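Long-range contact in STU0660 (Streptococcus thermophilus, PDB 3ZTH), which probably binds DNA as a large Csn2-type protein of CRISPR-mediated bacterial immunity, and carries magnesium ions: residues I13-N27 / L244-S258. Residues are numbered along the deposited sequence; the frame is centred on the assembly and turned at random.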
loop_
_atom_site.group_PDB
_atom_site.type_symbol
_atom_site.label_atom_id
_atom_site.label_comp_id
_atom_site.label_asym_id
_atom_site.label_seq_id
_atom_site.Cartn_x
_atom_site.Cartn_y
_atom_site.Cartn_z
ATOM N N ILE A 13 -14.077 -38.445 6.957
ATOM C CA ILE A 13 -14.303 -38.471 8.393
ATOM C C ILE A 13 -15.793 -38.223 8.562
ATOM O O ILE A 13 -16.304 -37.189 8.126
ATOM C CB ILE A 13 -13.512 -37.353 9.107
ATOM C CG1 ILE A 13 -12.017 -37.550 8.868
ATOM C CG2 ILE A 13 -13.793 -37.377 10.596
ATOM C CD1 ILE A 13 -11.328 -36.326 8.321
ATOM N N GLU A 14 -16.488 -39.185 9.169
ATOM C CA GLU A 14 -17.928 -39.076 9.395
ATOM C C GLU A 14 -18.231 -38.348 10.698
ATOM O O GLU A 14 -17.660 -38.650 11.738
ATOM C CB GLU A 14 -18.579 -40.465 9.434
ATOM C CG GLU A 14 -20.103 -40.433 9.404
ATOM C CD GLU A 14 -20.711 -41.815 9.314
ATOM O OE1 GLU A 14 -20.086 -42.683 8.666
ATOM O OE2 GLU A 14 -21.812 -42.035 9.875
ATOM N N LEU A 15 -19.143 -37.393 10.625
ATOM C CA LEU A 15 -19.538 -36.603 11.779
ATOM C C LEU A 15 -21.064 -36.509 11.867
ATOM O O LEU A 15 -21.730 -36.049 10.935
ATOM C CB LEU A 15 -18.952 -35.200 11.647
ATOM C CG LEU A 15 -17.717 -34.729 12.422
ATOM C CD1 LEU A 15 -16.757 -35.860 12.722
ATOM C CD2 LEU A 15 -17.049 -33.639 11.588
ATOM N N ASN A 16 -21.624 -36.949 12.978
ATOM C CA ASN A 16 -23.059 -36.861 13.140
ATOM C C ASN A 16 -23.290 -35.502 13.820
ATOM O O ASN A 16 -22.969 -35.319 14.992
ATOM C CB ASN A 16 -23.533 -38.028 13.996
ATOM C CG ASN A 16 -24.996 -38.352 13.792
ATOM O OD1 ASN A 16 -25.557 -38.117 12.726
ATOM N ND2 ASN A 16 -25.614 -38.926 14.813
ATOM N N ILE A 17 -23.824 -34.550 13.059
ATOM C CA ILE A 17 -24.070 -33.181 13.528
ATOM C C ILE A 17 -25.472 -32.910 14.091
ATOM O O ILE A 17 -26.481 -33.292 13.495
ATOM C CB ILE A 17 -23.829 -32.164 12.379
ATOM C CG1 ILE A 17 -22.475 -32.426 11.707
ATOM C CG2 ILE A 17 -23.919 -30.745 12.914
ATOM C CD1 ILE A 17 -21.276 -32.325 12.632
ATOM N N GLY A 18 -25.522 -32.223 15.232
ATOM C CA GLY A 18 -26.789 -31.890 15.868
ATOM C C GLY A 18 -26.710 -30.520 16.526
ATOM O O GLY A 18 -25.632 -29.927 16.571
ATOM N N ALA A 19 -27.836 -30.011 17.028
ATOM C CA ALA A 19 -27.866 -28.702 17.672
ATOM C C ALA A 19 -26.572 -28.517 18.463
ATOM O O ALA A 19 -25.840 -27.539 18.274
ATOM C CB ALA A 19 -29.064 -28.606 18.592
ATOM N N ILE A 20 -26.290 -29.465 19.347
ATOM C CA ILE A 20 -25.067 -29.417 20.124
ATOM C C ILE A 20 -24.244 -30.660 19.806
ATOM O O ILE A 20 -24.566 -31.771 20.231
ATOM C CB ILE A 20 -25.359 -29.320 21.643
ATOM C CG1 ILE A 20 -26.033 -27.978 21.946
ATOM C CG2 ILE A 20 -24.062 -29.401 22.440
ATOM C CD1 ILE A 20 -26.285 -27.734 23.412
ATOM N N THR A 21 -23.191 -30.458 19.027
ATOM C CA THR A 21 -22.294 -31.530 18.614
ATOM C C THR A 21 -20.988 -31.498 19.418
ATOM O O THR A 21 -20.410 -30.428 19.636
ATOM C CB THR A 21 -21.942 -31.385 17.116
ATOM O OG1 THR A 21 -23.146 -31.371 16.347
ATOM C CG2 THR A 21 -21.049 -32.540 16.648
ATOM N N GLN A 22 -20.525 -32.669 19.848
ATOM C CA GLN A 22 -19.281 -32.771 20.614
ATOM C C GLN A 22 -18.313 -33.769 19.980
ATOM O O GLN A 22 -18.650 -34.930 19.747
ATOM C CB GLN A 22 -19.572 -33.180 22.059
ATOM C CG GLN A 22 -20.462 -32.193 22.815
ATOM C CD GLN A 22 -20.807 -32.668 24.216
ATOM O OE1 GLN A 22 -20.044 -32.469 25.168
ATOM N NE2 GLN A 22 -21.957 -33.315 24.345
ATOM N N ILE A 23 -17.108 -33.300 19.688
ATOM C CA ILE A 23 -16.088 -34.133 19.078
ATOM C C ILE A 23 -15.047 -34.425 20.141
ATOM O O ILE A 23 -14.414 -33.517 20.673
ATOM C CB ILE A 23 -15.452 -33.421 17.860
ATOM C CG1 ILE A 23 -16.491 -33.310 16.745
ATOM C CG2 ILE A 23 -14.237 -34.200 17.354
ATOM C CD1 ILE A 23 -16.040 -32.503 15.568
ATOM N N VAL A 24 -14.884 -35.706 20.443
ATOM C CA VAL A 24 -13.960 -36.155 21.478
ATOM C C VAL A 24 -13.104 -37.300 20.937
ATOM O O VAL A 24 -13.302 -37.739 19.808
ATOM C CB VAL A 24 -14.770 -36.639 22.695
ATOM C CG1 VAL A 24 -13.878 -37.310 23.676
ATOM C CG2 VAL A 24 -15.467 -35.460 23.364
ATOM N N GLY A 25 -12.158 -37.790 21.727
ATOM C CA GLY A 25 -11.335 -38.884 21.246
ATOM C C GLY A 25 -9.861 -38.702 21.544
ATOM O O GLY A 25 -9.412 -37.601 21.858
ATOM N N GLN A 26 -9.102 -39.787 21.432
ATOM C CA GLN A 26 -7.679 -39.738 21.719
ATOM C C GLN A 26 -6.840 -39.400 20.503
ATOM O O GLN A 26 -5.654 -39.122 20.630
ATOM C CB GLN A 26 -7.222 -41.062 22.332
ATOM C CG GLN A 26 -7.874 -41.346 23.675
ATOM C CD GLN A 26 -7.759 -40.159 24.628
ATOM O OE1 GLN A 26 -6.669 -39.829 25.092
ATOM N NE2 GLN A 26 -8.885 -39.506 24.907
ATOM N N ASN A 27 -7.456 -39.410 19.324
ATOM C CA ASN A 27 -6.735 -39.093 18.096
ATOM C C ASN A 27 -6.721 -37.573 17.902
ATOM O O ASN A 27 -7.402 -37.030 17.023
ATOM C CB ASN A 27 -7.421 -39.763 16.909
ATOM C CG ASN A 27 -6.568 -39.737 15.659
ATOM O OD1 ASN A 27 -5.732 -38.843 15.477
ATOM N ND2 ASN A 27 -6.784 -40.706 14.782
ATOM N N LEU A 244 -17.266 -33.126 28.801
ATOM C CA LEU A 244 -18.227 -33.749 27.902
ATOM C C LEU A 244 -19.571 -33.914 28.622
ATOM O O LEU A 244 -19.623 -34.449 29.725
ATOM C CB LEU A 244 -17.703 -35.117 27.469
ATOM C CG LEU A 244 -18.571 -35.947 26.530
ATOM C CD1 LEU A 244 -18.735 -35.214 25.197
ATOM C CD2 LEU A 244 -17.927 -37.321 26.338
ATOM N N LYS A 245 -20.652 -33.445 28.003
ATOM C CA LYS A 245 -21.987 -33.556 28.597
ATOM C C LYS A 245 -22.825 -34.515 27.762
ATOM O O LYS A 245 -23.004 -34.299 26.564
ATOM C CB LYS A 245 -22.690 -32.188 28.629
ATOM C CG LYS A 245 -21.950 -31.099 29.386
ATOM C CD LYS A 245 -21.748 -31.474 30.852
ATOM C CE LYS A 245 -20.843 -30.469 31.560
ATOM N NZ LYS A 245 -20.574 -30.829 32.989
ATOM N N ILE A 246 -23.341 -35.564 28.389
ATOM C CA ILE A 246 -24.168 -36.538 27.684
ATOM C C ILE A 246 -25.591 -36.606 28.234
ATOM O O ILE A 246 -25.785 -36.736 29.441
ATOM C CB ILE A 246 -23.553 -37.961 27.764
ATOM C CG1 ILE A 246 -22.245 -38.009 26.970
ATOM C CG2 ILE A 246 -24.533 -38.994 27.238
ATOM C CD1 ILE A 246 -21.568 -39.360 26.985
ATOM N N ASP A 247 -26.577 -36.494 27.344
ATOM C CA ASP A 247 -27.989 -36.604 27.721
ATOM C C ASP A 247 -28.731 -37.262 26.560
ATOM O O ASP A 247 -28.131 -37.532 25.518
ATOM C CB ASP A 247 -28.614 -35.235 28.061
ATOM C CG ASP A 247 -28.616 -34.269 26.885
ATOM O OD1 ASP A 247 -28.988 -34.677 25.763
ATOM O OD2 ASP A 247 -28.261 -33.085 27.090
ATOM N N GLU A 248 -30.023 -37.529 26.734
ATOM C CA GLU A 248 -30.807 -38.175 25.684
ATOM C C GLU A 248 -30.834 -37.424 24.356
ATOM O O GLU A 248 -30.820 -38.038 23.292
ATOM C CB GLU A 248 -32.255 -38.410 26.145
ATOM C CG GLU A 248 -32.513 -39.788 26.758
ATOM C CD GLU A 248 -32.155 -40.954 25.818
ATOM O OE1 GLU A 248 -31.598 -40.715 24.717
ATOM O OE2 GLU A 248 -32.427 -42.118 26.192
ATOM N N GLU A 249 -30.863 -36.100 24.417
ATOM C CA GLU A 249 -30.925 -35.292 23.214
ATOM C C GLU A 249 -29.655 -35.206 22.383
ATOM O O GLU A 249 -29.706 -35.382 21.168
ATOM C CB GLU A 249 -31.384 -33.876 23.568
ATOM C CG GLU A 249 -32.693 -33.853 24.326
ATOM C CD GLU A 249 -33.736 -34.763 23.692
ATOM O OE1 GLU A 249 -34.090 -34.534 22.510
ATOM O OE2 GLU A 249 -34.195 -35.712 24.373
ATOM N N ASN A 250 -28.521 -34.941 23.029
ATOM C CA ASN A 250 -27.254 -34.783 22.321
ATOM C C ASN A 250 -26.404 -36.040 22.159
ATOM O O ASN A 250 -25.402 -36.025 21.455
ATOM C CB ASN A 250 -26.409 -33.707 23.011
ATOM C CG ASN A 250 -25.909 -34.138 24.396
ATOM O OD1 ASN A 250 -25.976 -35.313 24.771
ATOM N ND2 ASN A 250 -25.392 -33.180 25.153
ATOM N N SER A 251 -26.804 -37.121 22.808
ATOM C CA SER A 251 -26.061 -38.380 22.753
ATOM C C SER A 251 -25.526 -38.812 21.376
ATOM O O SER A 251 -24.341 -39.115 21.222
ATOM C CB SER A 251 -26.932 -39.496 23.322
ATOM O OG SER A 251 -26.164 -40.660 23.532
ATOM N N ARG A 252 -26.408 -38.856 20.384
ATOM C CA ARG A 252 -26.045 -39.270 19.036
ATOM C C ARG A 252 -25.067 -38.327 18.337
ATOM O O ARG A 252 -24.433 -38.696 17.350
ATOM C CB ARG A 252 -27.315 -39.421 18.191
ATOM C CG ARG A 252 -28.144 -40.651 18.557
ATOM C CD ARG A 252 -29.416 -40.778 17.715
ATOM N NE ARG A 252 -30.380 -39.715 18.005
ATOM C CZ ARG A 252 -30.704 -38.733 17.164
ATOM N NH1 ARG A 252 -30.141 -38.671 15.960
ATOM N NH2 ARG A 252 -31.587 -37.808 17.533
ATOM N N PHE A 253 -24.929 -37.113 18.852
ATOM C CA PHE A 253 -24.035 -36.154 18.236
ATOM C C PHE A 253 -22.674 -36.062 18.910
ATOM O O PHE A 253 -21.897 -35.132 18.661
ATOM C CB PHE A 253 -24.741 -34.806 18.163
ATOM C CG PHE A 253 -26.100 -34.910 17.551
ATOM C CD1 PHE A 253 -26.250 -35.418 16.258
ATOM C CD2 PHE A 253 -27.240 -34.610 18.292
ATOM C CE1 PHE A 253 -27.513 -35.634 15.716
ATOM C CE2 PHE A 253 -28.514 -34.824 17.758
ATOM C CZ PHE A 253 -28.652 -35.336 16.472
ATOM N N VAL A 254 -22.395 -37.038 19.766
ATOM C CA VAL A 254 -21.110 -37.119 20.431
ATOM C C VAL A 254 -20.298 -37.991 19.494
ATOM O O VAL A 254 -20.564 -39.179 19.357
ATOM C CB VAL A 254 -21.212 -37.803 21.791
ATOM C CG1 VAL A 254 -19.828 -38.079 22.330
ATOM C CG2 VAL A 254 -21.986 -36.925 22.755
ATOM N N ASN A 255 -19.328 -37.387 18.824
ATOM C CA ASN A 255 -18.490 -38.113 17.884
ATOM C C ASN A 255 -17.141 -38.481 18.494
ATOM O O ASN A 255 -16.391 -37.610 18.949
ATOM C CB ASN A 255 -18.300 -37.269 16.621
ATOM C CG ASN A 255 -19.587 -37.132 15.810
ATOM O OD1 ASN A 255 -19.936 -38.010 15.013
ATOM N ND2 ASN A 255 -20.307 -36.041 16.028
ATOM N N ILE A 256 -16.841 -39.775 18.506
ATOM C CA ILE A 256 -15.586 -40.262 19.058
ATOM C C ILE A 256 -14.584 -40.427 17.928
ATOM O O ILE A 256 -14.817 -41.201 17.001
ATOM C CB ILE A 256 -15.768 -41.636 19.732
ATOM C CG1 ILE A 256 -16.972 -41.603 20.671
ATOM C CG2 ILE A 256 -14.502 -42.018 20.498
ATOM C CD1 ILE A 256 -17.324 -42.957 21.249
ATOM N N LEU A 257 -13.480 -39.695 18.001
ATOM C CA LEU A 257 -12.431 -39.774 16.996
ATOM C C LEU A 257 -11.159 -40.359 17.607
ATOM O O LEU A 257 -10.341 -39.625 18.173
ATOM C CB LEU A 257 -12.138 -38.381 16.428
ATOM C CG LEU A 257 -12.780 -38.066 15.070
ATOM C CD1 LEU A 257 -14.287 -38.258 15.165
ATOM C CD2 LEU A 257 -12.437 -36.638 14.624
ATOM N N SER A 258 -10.987 -41.676 17.505
ATOM C CA SER A 258 -9.798 -42.329 18.064
ATOM C C SER A 258 -9.129 -43.225 17.032
ATOM O O SER A 258 -8.849 -42.783 15.920
ATOM C CB SER A 258 -10.153 -43.155 19.308
ATOM O OG SER A 258 -10.412 -42.334 20.443
HETATM O O HOH W 1 -28.399 -40.444 14.228
HETATM O O HOH W 2 -23.466 -34.005 21.775
#
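Gln22 NE2 is gripped by two acceptors: Lys245 O at 2.6 Å, lying in the amide plane, and a water that also bridges Ile20 O and Asn250 O. The other end of the same amide, OE1, takes Lys245 N on a lone pair. The chain is extended beyond CG (chi2 176°), which carries the amide out to Lys245. Gln22 lies on strand 20-24, which runs parallel to strand 254-257. Gln22 N bonds to Phe253 O, Asn255 N to Gln22 O, Val24 N to Asn255 O and Leu257 N to Val24 O. On the other face of this sheet, Asn255 OD1 accepts from buried Asn16 N at 2.8 Å, nearly straight at 177°, and its ND2 gives to Asn16 O at 2.9 Å. Asn16 ND2 in turn reaches Arg252 O from above the carbonyl plane. Gly18 CA sits over the centre of the Phe253 ring, 3.5 Å from the centroid, a CH-pi contact. Ser258 OG accepts from Gln26 N at 3.0 Å and is also hydrogen-bonded to Thr302 OG1 and Leu300 O. Gln26 and Asp240 contribute to a magnesium site; Gln26 NE2 also bonds to Pro298 O. The two amides thus each pair with a backbone N and O, on the two faces of a parallel pair consistent with the family's P-loop NTPase clan.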